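Local coordinates for peridinin-chlorophyll A protein (Amphidinium carterae, PDB 2C9E) that binds peridinin, chlorophyll a and galactolipid inside an all-helical shell and probably serves as a water-soluble antenna for blue-green light, at residues 13-18 and 88-93; 187-192 and 262-267; 225-230 and 280-285. All coordinates share one frame; numbering follows the deposited sequence.

Interactions 1 and 2 are counterparts in the two homologous halves of the chain: each joins the helix that opens its half (2-18 or 176-192) to a later one (87-102 or 261-276), with 69 residues between the segments and a galactolipid alongside. They lie on opposite sides of the chain's centre, their own centres about 42 Å apart. Interaction 3, between helices 215-231 and 280-285, belongs to the second half; its centre is about 27 Å from that of interaction 1 and about 24 Å from that of interaction 2. Its segments alternate along the chain with those of interaction 2, and helix 280-285 directly follows 261-276. Together the contacts tie helices around lipid and pigment.

Interaction 1: 13-18 and 88-93; sequences ATYPIA and EDFAAV. With DGD (digalactosyl diacyl glycerol (dgdg)), chain G.
Phe90 reaches from helix 87-102 to segment 13-18, where its main partner is Tyr15 in a T-shaped (edge-to-face) pair. The tyrosine directs its edge at the face of the phenylalanine, the planes at 77° and the centroids 5.4 Å apart. Leading that edge is Tyr15 CD1, 3.6 Å from Phe90 CD2. With CG of Phe90 anti to its backbone N (chi1 -173°), the ring extends across to the other helix.

The axes of segments 13-18 and 88-93 make an angle of 121° in an all-helical fold that encloses pigments and lipid, and the aromatic pair bridges the two where they pass, beside a digalactosyl diacylglycerol. Apolar contacts continue onto that lipid: CZ of Phe90 approaches lipid atom CEB to 3.3 Å. Ala18 CB touches lipid atom CCB at 3.7 Å and also borders Phe90 CE1. Ile17 CG2 packs on lipid atom CAB at 3.6 Å.

The polar atoms look back to the protein backbone. Thr14 OG1 sits at the rim of the Phe90 ring, close to its plane and 3.3 Å from Phe90 CE2, while its hydrogen bond goes to Phe10 O one turn earlier. Tyr15 OH is bonded to Ala85 O, just ahead of helix 87-102.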
# COMPACT_ATOMS: atom_id res chain seq x y z
N ALA A 13 9.31 5.80 23.39
CA ALA A 13 8.61 7.05 23.41
C ALA A 13 7.23 7.04 22.77
O ALA A 13 6.35 7.83 23.17
CB ALA A 13 9.51 8.13 22.73
N THR A 14 7.03 6.14 21.81
CA THR A 14 5.80 6.12 21.04
C THR A 14 4.73 5.11 21.40
O THR A 14 3.52 5.35 21.13
CB THR A 14 6.14 5.97 19.56
OG1 THR A 14 6.99 4.82 19.37
CG2 THR A 14 6.87 7.18 19.06
N TYR A 15 5.15 4.00 22.01
CA TYR A 15 4.23 2.95 22.37
C TYR A 15 3.06 3.48 23.18
O TYR A 15 1.93 3.17 22.87
CB TYR A 15 4.94 1.82 23.14
CG TYR A 15 4.07 0.60 23.28
CD1 TYR A 15 3.94 -0.32 22.23
CD2 TYR A 15 3.30 0.39 24.43
CE1 TYR A 15 3.08 -1.40 22.31
CE2 TYR A 15 2.42 -0.70 24.53
CZ TYR A 15 2.31 -1.59 23.47
OH TYR A 15 1.43 -2.66 23.56
N PRO A 16 3.31 4.31 24.21
CA PRO A 16 2.18 4.84 25.02
C PRO A 16 1.23 5.72 24.21
O PRO A 16 0.03 5.79 24.50
CB PRO A 16 2.88 5.63 26.15
CG PRO A 16 4.22 5.02 26.25
CD PRO A 16 4.60 4.78 24.77
N ILE A 17 1.75 6.42 23.22
CA ILE A 17 0.89 7.24 22.36
C ILE A 17 0.09 6.30 21.46
O ILE A 17 -1.11 6.49 21.24
CB ILE A 17 1.74 8.21 21.48
CG1 ILE A 17 2.51 9.17 22.41
CG2 ILE A 17 0.83 8.89 20.41
CD1 ILE A 17 3.52 10.12 21.71
N ALA A 18 0.77 5.29 20.92
CA ALA A 18 0.13 4.28 20.08
C ALA A 18 -1.06 3.61 20.81
O ALA A 18 -2.14 3.36 20.21
CB ALA A 18 1.16 3.23 19.69
N GLU A 88 6.92 -5.76 22.32
CA GLU A 88 7.93 -6.53 21.63
C GLU A 88 7.75 -6.44 20.12
O GLU A 88 8.67 -6.07 19.41
CB GLU A 88 7.86 -7.98 22.09
CG GLU A 88 8.81 -8.88 21.35
CD GLU A 88 8.72 -10.33 21.79
OE1 GLU A 88 9.05 -10.65 22.97
OE2 GLU A 88 8.31 -11.16 20.94
N ASP A 89 6.57 -6.78 19.62
CA ASP A 89 6.31 -6.75 18.17
C ASP A 89 6.41 -5.32 17.62
O ASP A 89 6.91 -5.13 16.50
CB ASP A 89 4.93 -7.34 17.81
CG ASP A 89 4.80 -8.84 18.14
OD1 ASP A 89 5.83 -9.48 18.43
OD2 ASP A 89 3.67 -9.37 18.10
N PHE A 90 5.93 -4.36 18.42
CA PHE A 90 5.98 -2.94 18.08
C PHE A 90 7.40 -2.48 17.88
O PHE A 90 7.73 -1.91 16.85
CB PHE A 90 5.37 -2.09 19.19
CG PHE A 90 5.23 -0.62 18.82
CD1 PHE A 90 4.23 -0.20 17.93
CD2 PHE A 90 6.09 0.35 19.38
CE1 PHE A 90 4.06 1.17 17.60
CE2 PHE A 90 5.94 1.72 19.08
CZ PHE A 90 4.91 2.13 18.18
N ALA A 91 8.24 -2.69 18.89
CA ALA A 91 9.64 -2.29 18.80
C ALA A 91 10.32 -2.96 17.61
O ALA A 91 11.15 -2.33 16.95
CB ALA A 91 10.40 -2.61 20.11
N ALA A 92 9.95 -4.21 17.30
CA ALA A 92 10.56 -4.92 16.15
C ALA A 92 10.09 -4.32 14.80
O ALA A 92 10.82 -4.36 13.80
CB ALA A 92 10.23 -6.41 16.18
N VAL A 93 8.86 -3.79 14.76
CA VAL A 93 8.41 -3.19 13.50
C VAL A 93 9.25 -1.94 13.22
O VAL A 93 9.68 -1.72 12.10
CB VAL A 93 6.91 -2.81 13.57
CG1 VAL A 93 6.53 -1.81 12.42
CG2 VAL A 93 6.08 -4.08 13.43
C1A DGD G . 5.86 12.53 7.50
C2A DGD G . 4.79 11.58 7.01
C3A DGD G . 4.85 11.38 5.46
C4A DGD G . 4.08 10.16 5.02
C5A DGD G . 4.71 9.50 3.81
C6A DGD G . 3.86 8.40 3.23
C7A DGD G . 3.77 7.17 4.14
C8A DGD G . 2.52 6.26 3.80
C9A DGD G . 2.94 4.87 3.15
CAA DGD G . 2.99 3.76 4.18
CBA DGD G . 3.31 2.34 3.69
CCA DGD G . 2.35 1.69 2.70
CDA DGD G . 2.81 0.22 2.48
CEA DGD G . 1.94 -0.62 1.54
CFA DGD G . 0.51 -0.94 2.08
CGA DGD G . 0.44 -2.34 2.72
CHA DGD G . -0.77 -2.53 3.63
CIA DGD G . -1.10 -1.35 4.53
O1A DGD G . 6.37 13.28 6.66
C1B DGD G . 6.67 12.89 12.49
C2B DGD G . 6.93 11.58 13.21
C3B DGD G . 5.93 11.34 14.33
C4B DGD G . 6.29 12.17 15.57
C5B DGD G . 5.98 11.46 16.87
C6B DGD G . 4.86 12.19 17.59
C7B DGD G . 3.65 11.26 17.84
C8B DGD G . 4.04 9.81 17.81
C9B DGD G . 3.25 9.02 16.79
CAB DGD G . 2.62 7.80 17.47
CBB DGD G . 1.98 6.89 16.50
CCB DGD G . 2.23 5.48 16.91
CDB DGD G . 2.97 4.71 15.84
CEB DGD G . 4.42 4.69 16.14
CFB DGD G . 5.12 5.90 15.62
CGB DGD G . 5.11 5.94 14.09
CHB DGD G . 5.59 7.30 13.59
CIB DGD G . 4.43 8.28 13.32
O1B DGD G . 5.73 13.62 12.89
O1G DGD G . 5.81 13.00 8.72
C1G DGD G . 6.85 13.86 9.04
C2G DGD G . 6.70 14.16 10.53
O2G DGD G . 7.07 12.91 11.24
C3G DGD G . 7.63 15.33 10.88
O3G DGD G . 6.87 16.45 10.35
C1D DGD G . 7.57 17.67 10.34
C2D DGD G . 6.87 18.67 9.36
O2D DGD G . 6.93 18.16 8.03
C3D DGD G . 7.63 19.98 9.39
O3D DGD G . 7.02 20.93 8.49
C4D DGD G . 7.73 20.51 10.83
O4D DGD G . 6.45 20.86 11.32
C5D DGD G . 8.29 19.42 11.73
O5D DGD G . 8.92 20.84 13.55
C6D DGD G . 8.03 19.80 13.17
O6D DGD G . 7.55 18.20 11.66
C1E DGD G . 8.21 21.90 14.21
C2E DGD G . 8.89 23.22 13.88
O2E DGD G . 8.82 23.45 12.46
C3E DGD G . 10.38 23.08 14.34
O3E DGD G . 11.07 24.33 14.17
C4E DGD G . 10.38 22.68 15.81
O4E DGD G . 9.64 23.66 16.55
C5E DGD G . 9.65 21.33 15.94
O6E DGD G . 8.30 21.68 15.63
C6E DGD G . 9.71 20.81 17.38
O5E DGD G . 11.00 20.29 17.69

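Interaction 2: 187-192 and 262-267; sequences ATYPIM and DDFARV. With DGD (digalactosyl diacyl glycerol (dgdg)), chain K.
Three side chains of segment 187-192, those of Thr188, Tyr189 and Met192, close around the ring of Phe264. Tyr189 turns its edge to the phenylalanine face in an offset edge-to-face pair, planes at 82°, with Tyr189 CD2 3.7 Å from Phe264 CD2. Met192 adds a Met-aromatic contact: its SD stands 5.4 Å from the Phe264 centroid, oblique to the ring, and its CG meets Phe264 CE1 at 3.7 Å. Bends at chi2 (-73°) and chi3 (-74°) fold the methionine back, bringing CE to one face of the Tyr189 ring, offset toward its rim, and, less closely, to a face of Phe264, also off-centre. Thr188 OG1 comes in at the Phe264 edge, 3.2 Å from CE2.

Beyond this shell lies digalactosyl diacylglycerol, whose CCB is 3.3 Å from Met192 CB and whose CDB is 3.8 Å from Phe264 CZ. Met192 and Phe264 line both this lipid pocket and a peridinin pocket.

Hydrogen bonds from Thr188 OG1 to Phe184 O and from Tyr189 OH to Ala259 O position the first shell. An alanine replacing Phe264 is likely to open a gap between helices 176-192 and 261-276, leaving Tyr189 without its aromatic mate and the lipid chain without the ring beside it. Between the two segments themselves the contact is ring, sulfur and hydrocarbon packing, a surface chemically matched to the acyl chain it borders; the polar tie through Tyr189 OH lies just outside.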
# COMPACT_ATOMS: atom_id res chain seq x y z
N ALA A 187 -10.70 -5.85 -22.78
CA ALA A 187 -12.08 -5.75 -22.33
C ALA A 187 -12.31 -4.76 -21.17
O ALA A 187 -13.42 -4.23 -20.99
CB ALA A 187 -12.61 -7.12 -21.94
N THR A 188 -11.25 -4.53 -20.39
CA THR A 188 -11.35 -3.64 -19.22
C THR A 188 -10.98 -2.18 -19.52
O THR A 188 -11.51 -1.28 -18.88
CB THR A 188 -10.51 -4.17 -18.04
OG1 THR A 188 -9.16 -4.45 -18.46
CG2 THR A 188 -11.13 -5.42 -17.48
N TYR A 189 -10.08 -1.94 -20.48
CA TYR A 189 -9.73 -0.56 -20.82
C TYR A 189 -10.97 0.33 -21.02
O TYR A 189 -11.04 1.44 -20.46
CB TYR A 189 -8.83 -0.50 -22.06
CG TYR A 189 -8.21 0.87 -22.28
CD1 TYR A 189 -8.91 1.89 -22.96
CD2 TYR A 189 -6.95 1.17 -21.74
CE1 TYR A 189 -8.36 3.18 -23.08
CE2 TYR A 189 -6.40 2.45 -21.85
CZ TYR A 189 -7.10 3.45 -22.51
OH TYR A 189 -6.55 4.71 -22.55
N PRO A 190 -11.98 -0.13 -21.80
CA PRO A 190 -13.19 0.69 -22.01
C PRO A 190 -14.03 0.95 -20.76
O PRO A 190 -14.88 1.83 -20.72
CB PRO A 190 -13.98 -0.09 -23.06
CG PRO A 190 -12.90 -0.97 -23.72
CD PRO A 190 -12.03 -1.37 -22.58
N ILE A 191 -13.83 0.14 -19.75
CA ILE A 191 -14.52 0.32 -18.47
C ILE A 191 -13.65 1.32 -17.66
O ILE A 191 -14.15 2.28 -17.07
CB ILE A 191 -14.62 -1.03 -17.72
CG1 ILE A 191 -15.38 -2.01 -18.61
CG2 ILE A 191 -15.25 -0.83 -16.37
CD1 ILE A 191 -15.69 -3.37 -18.00
N MET A 192 -12.35 1.06 -17.64
CA MET A 192 -11.39 1.91 -16.95
C MET A 192 -11.50 3.34 -17.46
O MET A 192 -11.60 4.28 -16.64
CB MET A 192 -9.96 1.37 -17.19
CG MET A 192 -8.81 2.12 -16.52
SD MET A 192 -8.47 3.69 -17.30
CE MET A 192 -7.65 3.06 -18.80
N ASP A 262 -1.12 1.13 -23.75
CA ASP A 262 0.06 0.27 -23.59
C ASP A 262 0.48 0.09 -22.13
O ASP A 262 0.84 -1.01 -21.68
CB ASP A 262 1.26 0.83 -24.38
CG ASP A 262 1.27 0.39 -25.83
OD1 ASP A 262 0.65 -0.67 -26.12
OD2 ASP A 262 1.92 1.08 -26.68
N ASP A 263 0.48 1.19 -21.40
CA ASP A 263 0.82 1.17 -19.96
C ASP A 263 -0.13 0.25 -19.18
O ASP A 263 0.31 -0.60 -18.39
CB ASP A 263 0.75 2.59 -19.43
CG ASP A 263 1.82 3.48 -20.04
OD1 ASP A 263 2.83 2.94 -20.56
OD2 ASP A 263 1.67 4.72 -19.98
N PHE A 264 -1.43 0.40 -19.45
CA PHE A 264 -2.49 -0.40 -18.84
C PHE A 264 -2.26 -1.91 -19.08
O PHE A 264 -2.36 -2.74 -18.17
CB PHE A 264 -3.85 0.06 -19.41
CG PHE A 264 -5.04 -0.57 -18.76
CD1 PHE A 264 -5.40 -0.23 -17.45
CD2 PHE A 264 -5.81 -1.51 -19.45
CE1 PHE A 264 -6.51 -0.82 -16.84
CE2 PHE A 264 -6.95 -2.11 -18.86
CZ PHE A 264 -7.30 -1.78 -17.56
N ALA A 265 -1.94 -2.27 -20.31
CA ALA A 265 -1.67 -3.68 -20.66
C ALA A 265 -0.46 -4.20 -19.90
O ALA A 265 -0.48 -5.32 -19.35
CB ALA A 265 -1.40 -3.82 -22.21
N ARG A 266 0.60 -3.39 -19.88
CA ARG A 266 1.81 -3.77 -19.17
C ARG A 266 1.53 -4.00 -17.68
O ARG A 266 2.03 -4.94 -17.09
CB ARG A 266 2.92 -2.72 -19.40
CG ARG A 266 4.08 -3.24 -20.29
CD ARG A 266 5.06 -2.13 -20.69
NE ARG A 266 4.32 -0.95 -21.15
CZ ARG A 266 4.85 0.19 -21.57
NH1 ARG A 266 6.17 0.36 -21.60
NH2 ARG A 266 4.05 1.18 -21.96
N VAL A 267 0.68 -3.15 -17.08
CA VAL A 267 0.31 -3.33 -15.67
C VAL A 267 -0.42 -4.65 -15.48
O VAL A 267 -0.08 -5.42 -14.56
CB VAL A 267 -0.63 -2.20 -15.12
CG1 VAL A 267 -1.28 -2.64 -13.77
CG2 VAL A 267 0.16 -0.95 -14.90
C1A DGD K . -12.10 -8.21 -5.70
C2A DGD K . -11.06 -7.14 -5.33
C3A DGD K . -10.90 -6.95 -3.82
C4A DGD K . -10.15 -8.12 -3.15
C5A DGD K . -9.61 -7.74 -1.77
C6A DGD K . -8.08 -7.72 -1.57
C7A DGD K . -7.24 -7.17 -2.72
C8A DGD K . -6.21 -6.10 -2.25
C9A DGD K . -5.64 -5.34 -3.48
CAA DGD K . -6.36 -4.03 -3.80
CBA DGD K . -5.40 -2.80 -3.97
CCA DGD K . -3.86 -3.13 -4.09
CDA DGD K . -3.14 -2.72 -2.79
CEA DGD K . -1.65 -2.77 -2.86
CFA DGD K . -0.92 -1.45 -3.25
CGA DGD K . 0.58 -1.57 -2.83
CHA DGD K . 1.32 -0.21 -2.77
CIA DGD K . 0.57 0.86 -1.94
O1A DGD K . -13.17 -8.25 -5.04
C1B DGD K . -13.62 -8.60 -10.04
C2B DGD K . -13.69 -9.08 -11.50
C3B DGD K . -14.02 -7.93 -12.46
C4B DGD K . -14.14 -8.38 -13.92
C5B DGD K . -14.21 -7.17 -14.88
C6B DGD K . -15.37 -6.19 -14.56
C7B DGD K . -14.96 -4.75 -14.83
C8B DGD K . -13.64 -4.36 -14.13
C9B DGD K . -13.09 -3.06 -14.74
CAB DGD K . -12.15 -2.29 -13.77
CBB DGD K . -11.59 -1.03 -14.40
CCB DGD K . -10.26 -1.22 -15.11
CDB DGD K . -9.17 -1.82 -14.23
CEB DGD K . -9.08 -3.36 -14.41
CFB DGD K . -8.74 -3.96 -13.06
CGB DGD K . -9.25 -5.28 -12.85
CHB DGD K . -10.62 -5.27 -12.26
CIB DGD K . -10.95 -6.70 -11.84
O1B DGD K . -12.99 -7.55 -9.75
O1G DGD K . -12.09 -8.59 -7.03
C1G DGD K . -12.98 -9.61 -7.43
C2G DGD K . -14.28 -8.89 -7.81
O2G DGD K . -14.59 -8.99 -9.22
C3G DGD K . -15.45 -9.50 -7.03
O3G DGD K . -15.47 -10.91 -7.33
C1D DGD K . -16.63 -11.35 -8.03
C2D DGD K . -16.34 -12.80 -8.44
O2D DGD K . -15.22 -12.84 -9.33
C3D DGD K . -17.58 -13.37 -9.13
O3D DGD K . -17.37 -14.73 -9.48
C4D DGD K . -18.79 -13.27 -8.20
O4D DGD K . -18.63 -14.17 -7.11
C5D DGD K . -18.90 -11.83 -7.64
O5D DGD K . -21.23 -11.90 -7.40
C6D DGD K . -20.04 -11.76 -6.66
O6D DGD K . -17.70 -11.40 -7.00
C1E DGD K . -21.99 -13.01 -6.89
C2E DGD K . -23.11 -13.36 -7.89
O2E DGD K . -22.53 -13.64 -9.18
C3E DGD K . -24.04 -12.15 -8.05
O3E DGD K . -25.21 -12.54 -8.77
C4E DGD K . -24.42 -11.48 -6.67
O4E DGD K . -25.39 -12.27 -5.98
C5E DGD K . -23.15 -11.33 -5.79
O6E DGD K . -22.51 -12.60 -5.61
C6E DGD K . -23.51 -10.71 -4.44
O5E DGD K . -22.37 -10.46 -3.63

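Interaction 3: 225-230 and 280-285; sequences TLEVAL and PAKFKA. With PID (peridinin), chain I.
Lys282 and Glu227 form a salt bridge at the outer side of this helix pair, Lys282 NZ donating to Glu227 OE2 at 2.8 Å. The ammonium meets the carboxylate oxygen on its anti side and 33° out of the carboxylate plane, a skewed approach. The side chains cross at about a right angle, the lysine running extended beyond CG. Glu227 stands with CG anti to its backbone N (chi1 179°), which carries the carboxylate out toward the neighbouring helix.

One layer further in, Val228 packs between the backbones, where its CA is 5.9 Å from that of Phe283. Its two methyls divide the work. CG2 rests against the turn at Lys282, 3.6 Å from CB of that lysine, while CG1 touches the Phe283 ring at CD2, 3.7 Å away. The axes of the short segments approach to 9.4 Å and make an angle of 147°, a roughly antiparallel pairing of helices 215-231 and 280-285.

Beyond the valine lies the pigment. The ring of Phe283 lies against the conjugated chain of a peridinin, with CE1 near pigment atom C15 and CZ near pigment atom C17. On the other helix, Ala229 CB packs 3.6 Å from pigment atom O6, and Thr225 CG2 is 3.9 Å from the pigment methyl CM5. Leu226, on the same helix, touches chlorophyll a.

The contact is therefore graded from charged to apolar. The ion pair lies on the solvent-facing side, where water would probably weaken its pull, and the Glu227 side chain is about 5 Å from those of the magnesium ligands Ser71 and Asp223 (nearest atoms). Phe283, by contrast, gives the carotenoid polyene an aromatic neighbour, and Val228 packs behind that ring, at CD2.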
# COMPACT_ATOMS: atom_id res chain seq x y z
N THR A 225 -3.16 -10.33 3.59
CA THR A 225 -2.63 -9.72 2.36
C THR A 225 -1.10 -9.66 2.43
O THR A 225 -0.40 -9.92 1.44
CB THR A 225 -3.25 -8.30 2.18
OG1 THR A 225 -4.66 -8.43 2.04
CG2 THR A 225 -2.74 -7.61 0.95
N LEU A 226 -0.57 -9.27 3.58
CA LEU A 226 0.87 -9.21 3.72
C LEU A 226 1.42 -10.64 3.58
O LEU A 226 2.39 -10.87 2.90
CB LEU A 226 1.23 -8.62 5.08
CG LEU A 226 0.88 -7.16 5.27
CD1 LEU A 226 1.69 -6.64 6.48
CD2 LEU A 226 1.19 -6.34 3.97
N GLU A 227 0.76 -11.59 4.23
CA GLU A 227 1.10 -13.01 4.25
C GLU A 227 1.17 -13.45 2.79
O GLU A 227 2.17 -14.03 2.38
CB GLU A 227 0.02 -13.76 5.06
CG GLU A 227 0.11 -15.30 5.22
CD GLU A 227 -1.21 -15.95 5.79
OE1 GLU A 227 -1.84 -15.39 6.73
OE2 GLU A 227 -1.60 -17.03 5.30
N VAL A 228 0.13 -13.19 1.99
CA VAL A 228 0.16 -13.54 0.56
C VAL A 228 1.33 -12.86 -0.17
O VAL A 228 2.00 -13.47 -1.02
CB VAL A 228 -1.15 -13.14 -0.16
CG1 VAL A 228 -0.94 -13.04 -1.63
CG2 VAL A 228 -2.20 -14.16 0.12
N ALA A 229 1.61 -11.60 0.19
CA ALA A 229 2.68 -10.89 -0.45
C ALA A 229 4.03 -11.58 -0.17
O ALA A 229 4.89 -11.62 -1.04
CB ALA A 229 2.72 -9.45 0.01
N LEU A 230 4.21 -12.11 1.04
CA LEU A 230 5.50 -12.75 1.34
C LEU A 230 5.75 -14.05 0.54
O LEU A 230 6.88 -14.47 0.41
CB LEU A 230 5.65 -13.01 2.84
CG LEU A 230 6.29 -11.98 3.80
CD1 LEU A 230 7.08 -10.92 3.12
CD2 LEU A 230 5.23 -11.39 4.65
N PRO A 280 -1.63 -19.82 -4.23
CA PRO A 280 -2.95 -19.80 -4.87
C PRO A 280 -4.16 -19.80 -3.95
O PRO A 280 -5.13 -19.04 -4.17
CB PRO A 280 -2.93 -21.05 -5.75
CG PRO A 280 -1.49 -21.28 -6.03
CD PRO A 280 -0.84 -20.98 -4.71
N ALA A 281 -4.14 -20.68 -2.94
CA ALA A 281 -5.28 -20.75 -2.04
C ALA A 281 -5.29 -19.49 -1.19
O ALA A 281 -6.34 -18.93 -0.92
CB ALA A 281 -5.25 -22.04 -1.13
N LYS A 282 -4.11 -19.04 -0.78
CA LYS A 282 -4.05 -17.85 0.03
C LYS A 282 -4.47 -16.63 -0.76
O LYS A 282 -5.23 -15.82 -0.26
CB LYS A 282 -2.66 -17.67 0.61
CG LYS A 282 -2.54 -18.44 1.91
CD LYS A 282 -1.16 -18.42 2.53
CE LYS A 282 -1.12 -19.48 3.65
NZ LYS A 282 -0.02 -19.21 4.60
N PHE A 283 -4.00 -16.52 -2.00
CA PHE A 283 -4.37 -15.38 -2.81
C PHE A 283 -5.87 -15.39 -3.03
O PHE A 283 -6.58 -14.43 -2.70
CB PHE A 283 -3.63 -15.40 -4.13
CG PHE A 283 -3.77 -14.15 -4.93
CD1 PHE A 283 -4.90 -13.94 -5.73
CD2 PHE A 283 -2.81 -13.16 -4.84
CE1 PHE A 283 -5.06 -12.77 -6.43
CE2 PHE A 283 -2.97 -11.95 -5.54
CZ PHE A 283 -4.10 -11.76 -6.33
N LYS A 284 -6.36 -16.51 -3.55
CA LYS A 284 -7.77 -16.67 -3.81
C LYS A 284 -8.63 -16.24 -2.64
O LYS A 284 -9.66 -15.57 -2.81
CB LYS A 284 -8.12 -18.12 -4.09
CG LYS A 284 -9.49 -18.24 -4.73
CD LYS A 284 -9.96 -19.69 -4.72
CE LYS A 284 -11.21 -19.93 -5.57
NZ LYS A 284 -10.89 -21.02 -6.57
N ALA A 285 -8.20 -16.65 -1.45
CA ALA A 285 -8.92 -16.37 -0.22
C ALA A 285 -9.05 -14.89 0.15
O ALA A 285 -9.91 -14.54 0.93
CB ALA A 285 -8.29 -17.16 0.97
C1 PID I . -15.26 -17.38 -7.79
C2 PID I . -16.33 -18.12 -8.60
C3 PID I . -15.68 -19.11 -9.57
C4 PID I . -14.79 -18.32 -10.53
C5 PID I . -13.61 -17.61 -9.86
C6 PID I . -13.92 -17.05 -8.46
C7 PID I . -13.24 -15.87 -8.12
C8 PID I . -12.28 -15.71 -7.12
C9 PID I . -11.62 -14.51 -6.83
C10 PID I . -11.80 -13.27 -7.44
C11 PID I . -10.58 -14.37 -6.00
C12 PID I . -10.09 -13.13 -6.10
C13 PID I . -8.94 -12.69 -5.45
C14 PID I . -8.36 -11.42 -5.50
C15 PID I . -7.18 -11.20 -4.78
C16 PID I . -6.46 -10.01 -4.76
C17 PID I . -5.25 -9.92 -4.07
C18 PID I . -4.49 -8.76 -4.06
C19 PID I . -3.26 -8.67 -3.42
C20 PID I . -2.51 -7.50 -3.45
C21 PID I . -1.26 -7.34 -2.87
C22 PID I . -0.62 -6.09 -2.95
C23 PID I . 0.56 -5.79 -2.48
C24 PID I . 1.74 -5.44 -2.04
C25 PID I . 3.03 -5.52 -2.88
C26 PID I . 4.10 -6.32 -2.13
C27 PID I . 4.30 -5.84 -0.69
C28 PID I . 2.98 -5.80 0.09
C29 PID I . 1.91 -4.94 -0.60
C30 PID I . 6.45 -6.81 -0.19
C31 PID I . 7.26 -7.89 0.52
CM1 PID I . -15.84 -16.44 -6.73
CM2 PID I . -13.21 -16.49 -10.82
CM3 PID I . -12.44 -18.59 -9.74
CM4 PID I . -8.93 -10.31 -6.40
CM5 PID I . -0.58 -8.51 -2.14
CM6 PID I . 2.78 -6.20 -4.23
CM7 PID I . 3.53 -4.09 -3.15
CM8 PID I . 0.60 -5.03 0.20
O1 PID I . -14.05 -18.07 -7.46
O2 PID I . -16.71 -19.75 -10.33
O3 PID I . -12.73 -12.93 -8.16
O4 PID I . -10.83 -12.41 -6.99
O5 PID I . 2.36 -3.58 -0.65
O6 PID I . 5.10 -6.81 0.02
O7 PID I . 7.00 -6.00 -0.94